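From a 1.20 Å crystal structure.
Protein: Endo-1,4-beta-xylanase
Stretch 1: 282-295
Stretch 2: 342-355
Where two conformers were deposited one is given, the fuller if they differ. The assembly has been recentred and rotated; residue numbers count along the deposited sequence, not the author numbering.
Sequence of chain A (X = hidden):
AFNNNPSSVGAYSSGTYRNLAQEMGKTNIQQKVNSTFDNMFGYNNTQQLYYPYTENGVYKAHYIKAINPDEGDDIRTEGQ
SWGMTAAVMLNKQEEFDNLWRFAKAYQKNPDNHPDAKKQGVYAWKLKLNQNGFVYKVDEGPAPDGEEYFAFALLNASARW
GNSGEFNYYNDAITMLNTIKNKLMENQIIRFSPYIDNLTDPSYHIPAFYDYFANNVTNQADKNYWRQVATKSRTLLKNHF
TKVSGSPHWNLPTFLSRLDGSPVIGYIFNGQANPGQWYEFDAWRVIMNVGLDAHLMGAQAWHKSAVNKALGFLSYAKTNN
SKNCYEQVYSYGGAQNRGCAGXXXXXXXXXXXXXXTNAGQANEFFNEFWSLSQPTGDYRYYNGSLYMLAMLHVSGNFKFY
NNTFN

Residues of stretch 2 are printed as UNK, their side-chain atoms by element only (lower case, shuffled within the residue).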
# COMPACT_ATOMS: atom_id res chain seq x y z
N ALA A 282 -5.81 -6.59 -4.81
CA ALA A 282 -5.26 -7.86 -4.39
C ALA A 282 -3.80 -8.00 -4.68
O ALA A 282 -3.08 -8.72 -3.97
CB ALA A 282 -6.06 -9.01 -4.94
N TRP A 283 -3.29 -7.33 -5.72
CA TRP A 283 -1.87 -7.34 -6.02
C TRP A 283 -1.03 -7.06 -4.77
O TRP A 283 0.07 -7.59 -4.63
CB TRP A 283 -1.44 -6.28 -7.02
CG TRP A 283 -1.95 -6.38 -8.43
CD1 TRP A 283 -2.73 -7.35 -9.02
CD2 TRP A 283 -1.70 -5.41 -9.45
NE1 TRP A 283 -2.96 -7.02 -10.32
CE2 TRP A 283 -2.34 -5.83 -10.60
CE3 TRP A 283 -0.97 -4.22 -9.48
CZ2 TRP A 283 -2.29 -5.07 -11.75
CZ3 TRP A 283 -0.90 -3.49 -10.60
CH2 TRP A 283 -1.58 -3.90 -11.72
N ARG A 284 -1.52 -6.14 -3.94
CA ARG A 284 -0.72 -5.66 -2.83
C ARG A 284 -0.66 -6.63 -1.66
O ARG A 284 0.16 -6.42 -0.77
CB ARG A 284 -1.29 -4.29 -2.33
CG ARG A 284 -1.27 -3.22 -3.39
CD ARG A 284 -1.51 -1.83 -2.83
NE ARG A 284 -2.78 -1.58 -2.16
CZ ARG A 284 -3.90 -1.22 -2.77
NH1 ARG A 284 -4.00 -1.25 -4.07
NH2 ARG A 284 -4.90 -0.80 -2.07
N VAL A 285 -1.51 -7.63 -1.64
CA VAL A 285 -1.54 -8.52 -0.48
C VAL A 285 -0.20 -9.20 -0.25
O VAL A 285 0.33 -9.13 0.86
CB VAL A 285 -2.68 -9.52 -0.57
CG1 VAL A 285 -2.66 -10.46 0.62
CG2 VAL A 285 -4.04 -8.84 -0.66
N ILE A 286 0.36 -9.88 -1.25
CA ILE A 286 1.62 -10.55 -0.98
C ILE A 286 2.79 -9.56 -0.80
O ILE A 286 3.76 -9.89 -0.13
CB ILE A 286 1.95 -11.70 -1.92
CG1 ILE A 286 2.20 -11.26 -3.38
CG2 ILE A 286 0.88 -12.79 -1.80
CD1 ILE A 286 2.72 -12.39 -4.27
N MET A 287 2.66 -8.35 -1.35
CA MET A 287 3.60 -7.29 -1.01
C MET A 287 3.55 -7.01 0.51
O MET A 287 4.60 -6.91 1.15
CB MET A 287 3.24 -6.03 -1.79
CG MET A 287 4.11 -4.86 -1.59
SD MET A 287 3.53 -3.44 -2.48
CE MET A 287 2.14 -2.92 -1.88
N ASN A 288 2.34 -6.89 1.05
CA ASN A 288 2.17 -6.66 2.46
C ASN A 288 2.68 -7.82 3.30
O ASN A 288 3.20 -7.61 4.39
CB ASN A 288 0.71 -6.41 2.78
CG ASN A 288 0.13 -5.17 2.18
OD1 ASN A 288 0.87 -4.21 1.86
ND2 ASN A 288 -1.19 -5.14 2.04
N VAL A 289 2.50 -9.04 2.82
CA VAL A 289 3.02 -10.23 3.52
C VAL A 289 4.56 -10.16 3.56
O VAL A 289 5.16 -10.44 4.59
CB VAL A 289 2.49 -11.51 2.89
CG1 VAL A 289 3.15 -12.74 3.50
CG2 VAL A 289 1.00 -11.62 3.03
N GLY A 290 5.19 -9.81 2.44
CA GLY A 290 6.65 -9.61 2.42
C GLY A 290 7.08 -8.52 3.40
O GLY A 290 8.06 -8.68 4.13
N LEU A 291 6.39 -7.38 3.38
CA LEU A 291 6.66 -6.31 4.30
C LEU A 291 6.62 -6.83 5.75
O LEU A 291 7.52 -6.59 6.54
CB LEU A 291 5.66 -5.16 4.05
CG LEU A 291 5.75 -3.92 4.87
CD1 LEU A 291 4.85 -2.86 4.23
CD2 LEU A 291 5.38 -4.07 6.33
N ASP A 292 5.54 -7.53 6.08
CA ASP A 292 5.35 -8.01 7.42
C ASP A 292 6.46 -8.99 7.81
O ASP A 292 6.99 -8.95 8.95
CB ASP A 292 4.00 -8.62 7.62
CG ASP A 292 3.68 -8.81 9.08
OD1 ASP A 292 3.53 -9.98 9.54
OD2 ASP A 292 3.58 -7.80 9.80
N ALA A 293 6.78 -9.91 6.90
CA ALA A 293 7.84 -10.85 7.19
C ALA A 293 9.17 -10.14 7.47
O ALA A 293 9.91 -10.48 8.38
CB ALA A 293 7.99 -11.82 6.02
N HIS A 294 9.51 -9.17 6.62
CA HIS A 294 10.76 -8.42 6.77
C HIS A 294 10.78 -7.66 8.08
O HIS A 294 11.74 -7.75 8.87
CB HIS A 294 10.92 -7.47 5.58
CG HIS A 294 12.22 -6.78 5.55
ND1 HIS A 294 12.43 -5.59 4.88
CD2 HIS A 294 13.43 -7.11 6.08
CE1 HIS A 294 13.70 -5.23 5.01
NE2 HIS A 294 14.35 -6.14 5.74
N LEU A 295 9.73 -6.88 8.34
CA LEU A 295 9.72 -5.98 9.49
C LEU A 295 9.46 -6.70 10.80
O LEU A 295 10.03 -6.26 11.81
CB LEU A 295 8.68 -4.87 9.27
CG LEU A 295 9.17 -3.65 8.53
CD1 LEU A 295 10.10 -2.79 9.40
CD2 LEU A 295 9.84 -3.98 7.20
N UNK A 342 4.07 -2.98 -14.41
CA UNK A 342 5.18 -2.76 -13.54
C UNK A 342 4.80 -2.82 -12.08
O UNK A 342 5.57 -3.28 -11.25
o UNK A 342 5.87 -0.03 -17.20
o UNK A 342 4.20 -0.52 -15.86
c UNK A 342 6.37 -1.23 -15.26
c UNK A 342 5.88 -1.43 -13.82
c UNK A 342 5.41 -0.56 -16.16
N UNK A 343 3.60 -2.33 -11.75
CA UNK A 343 3.19 -2.30 -10.35
C UNK A 343 2.97 -3.69 -9.77
O UNK A 343 3.28 -3.95 -8.62
N UNK A 344 2.41 -4.58 -10.60
CA UNK A 344 2.18 -5.94 -10.17
C UNK A 344 3.50 -6.65 -9.99
O UNK A 344 3.73 -7.39 -9.01
o UNK A 344 -0.29 -8.12 -12.85
c UNK A 344 -0.11 -8.64 -11.74
n UNK A 344 -0.62 -9.84 -11.39
c UNK A 344 1.26 -6.63 -11.17
c UNK A 344 0.73 -7.96 -10.72
N UNK A 345 4.42 -6.46 -10.96
CA UNK A 345 5.74 -7.03 -10.83
C UNK A 345 6.49 -6.48 -9.60
O UNK A 345 7.22 -7.21 -8.94
c UNK A 345 6.03 -7.51 -13.29
c UNK A 345 6.54 -6.77 -12.10
c UNK A 345 6.37 -8.14 -15.72
n UNK A 345 6.97 -7.70 -17.02
c UNK A 345 6.78 -7.21 -14.58
N UNK A 346 6.28 -5.22 -9.31
CA UNK A 346 6.87 -4.58 -8.12
C UNK A 346 6.32 -5.20 -6.82
O UNK A 346 7.09 -5.54 -5.92
c UNK A 346 6.56 -3.07 -8.18
N UNK A 347 5.02 -5.36 -6.73
CA UNK A 347 4.39 -5.99 -5.58
C UNK A 347 4.97 -7.37 -5.36
O UNK A 347 5.28 -7.77 -4.25
c UNK A 347 2.90 -6.03 -5.75
N UNK A 348 5.12 -8.13 -6.45
CA UNK A 348 5.58 -9.49 -6.37
C UNK A 348 7.06 -9.57 -5.97
O UNK A 348 7.48 -10.53 -5.32
c UNK A 348 3.83 -10.43 -7.90
n UNK A 348 3.42 -10.66 -9.17
o UNK A 348 3.05 -10.42 -6.92
c UNK A 348 5.31 -10.23 -7.67
N UNK A 349 7.86 -8.55 -6.35
CA UNK A 349 9.25 -8.51 -5.91
C UNK A 349 9.34 -8.31 -4.38
O UNK A 349 10.20 -8.90 -3.73
c UNK A 349 10.00 -7.46 -6.65
N UNK A 350 8.48 -7.45 -3.82
CA UNK A 350 8.50 -7.25 -2.39
C UNK A 350 8.11 -8.50 -1.64
O UNK A 350 8.64 -8.81 -0.56
c UNK A 350 8.06 -4.81 -2.70
c UNK A 350 7.62 -6.06 -1.97
c UNK A 350 7.59 -5.87 -0.50
N UNK A 351 7.18 -9.26 -2.22
CA UNK A 351 6.75 -10.51 -1.63
C UNK A 351 7.89 -11.49 -1.38
O UNK A 351 7.81 -12.34 -0.50
c UNK A 351 5.73 -11.20 -2.53
N UNK A 352 8.96 -11.35 -2.16
CA UNK A 352 10.14 -12.21 -2.01
C UNK A 352 10.79 -12.15 -0.67
O UNK A 352 11.53 -13.08 -0.30
c UNK A 352 11.16 -11.93 -3.11
c UNK A 352 10.67 -12.16 -4.52
c UNK A 352 10.33 -13.65 -4.74
c UNK A 352 11.75 -11.67 -5.48
N UNK A 353 10.54 -11.12 0.12
CA UNK A 353 11.03 -11.05 1.50
C UNK A 353 10.44 -12.14 2.39
O UNK A 353 10.94 -12.35 3.49
c UNK A 353 11.60 -8.55 1.37
c UNK A 353 13.08 -8.59 1.84
c UNK A 353 10.81 -9.65 2.05
c UNK A 353 11.02 -7.18 1.63
N UNK A 354 9.40 -12.82 1.93
CA UNK A 354 8.84 -13.98 2.61
C UNK A 354 9.05 -15.27 1.83
O UNK A 354 8.60 -16.32 2.31
c UNK A 354 7.34 -13.80 2.89
N UNK A 355 9.69 -15.22 0.67
CA UNK A 355 9.87 -16.42 -0.20
C UNK A 355 11.04 -17.28 0.31
O UNK A 355 12.02 -16.77 0.84
o UNK A 355 10.54 -17.15 -2.49
c UNK A 355 10.23 -15.96 -1.64
O HOH W 1 0.45 -9.90 -6.18

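Position 342 has three carbons, the last carrying two oxygens. The CA-to-CB bond points away from stretch 1, and the side chain touches none of it. It is Glu342.

Position 343 has no side-chain atoms, so it is Gly343. Its C lies 4.0 Å from Trp283 CZ3.

Position 344 has three carbons, the third bearing one oxygen and one nitrogen. Its CB stands over the six-membered ring of Trp283, 3.5 Å from the centroid, a CH-pi contact. It is Gln344. Its CD lies over a face of the indole, 3.6 Å from Trp283 NE1.

Position 345 has four carbons in a row ending in nitrogen. Its CA-to-CB bond points away, and it makes no contact. It is Lys345.

Position 346 has one carbon and reaches nothing on stretch 1. It is Ala346.

Position 347 also has one carbon, but this one points toward stretch 1. Its CB is 3.4 Å from Trp283 O. It is Ala347.

Position 348 has two carbons, the second carrying one oxygen and one nitrogen. The CA-to-CB bond points away, yet the end of the side chain comes nearer to stretch 1. It is Asn348. OD1 lies 3.3 Å from Ile286 CD1. A water O lies 2.8 Å from Asn348 OD1 and 2.8 Å from Trp283 O, within hydrogen-bonding distance of both.

Position 349 has one carbon, out of reach. It is Ala349.

Position 350 has one carbon carrying two more. Its CB is 3.7 Å from Met287 CG. It is Val350.

Position 351 has one carbon. Its CB lies 3.6 Å from Ile286 CG1, and its CA is 3.4 Å from Ile286 O, a CA-H...O contact. It is Ala351.

Position 352 has four carbons, forked at the second, with the CA-to-CB bond turned away. It is Leu352.

Position 353 has the same four-carbon fork, but its CA-to-CB bond points toward stretch 1. Its CB is 3.6 Å from Gly290 O. It is Leu353. CD2 lies over one face of the His294 ring.

Position 354 has one carbon. Its CB is 3.8 Å from Ala293 CB. It is Ala354.

Position 355 has one carbon then one oxygen, out of reach. It is Ser355.

No direct hydrogen bond crosses the contact. The helices run roughly parallel, at 28°, with axes approaching to 7.2 Å. Small residues permit this: Gly290 CA comes within 4.2 Å of Ala351 CA, and a CB on Gly290 would clash with Val350 O and Ala351 CA.

Stretch 2, residues 342-355: EGQKAANAVALLAS
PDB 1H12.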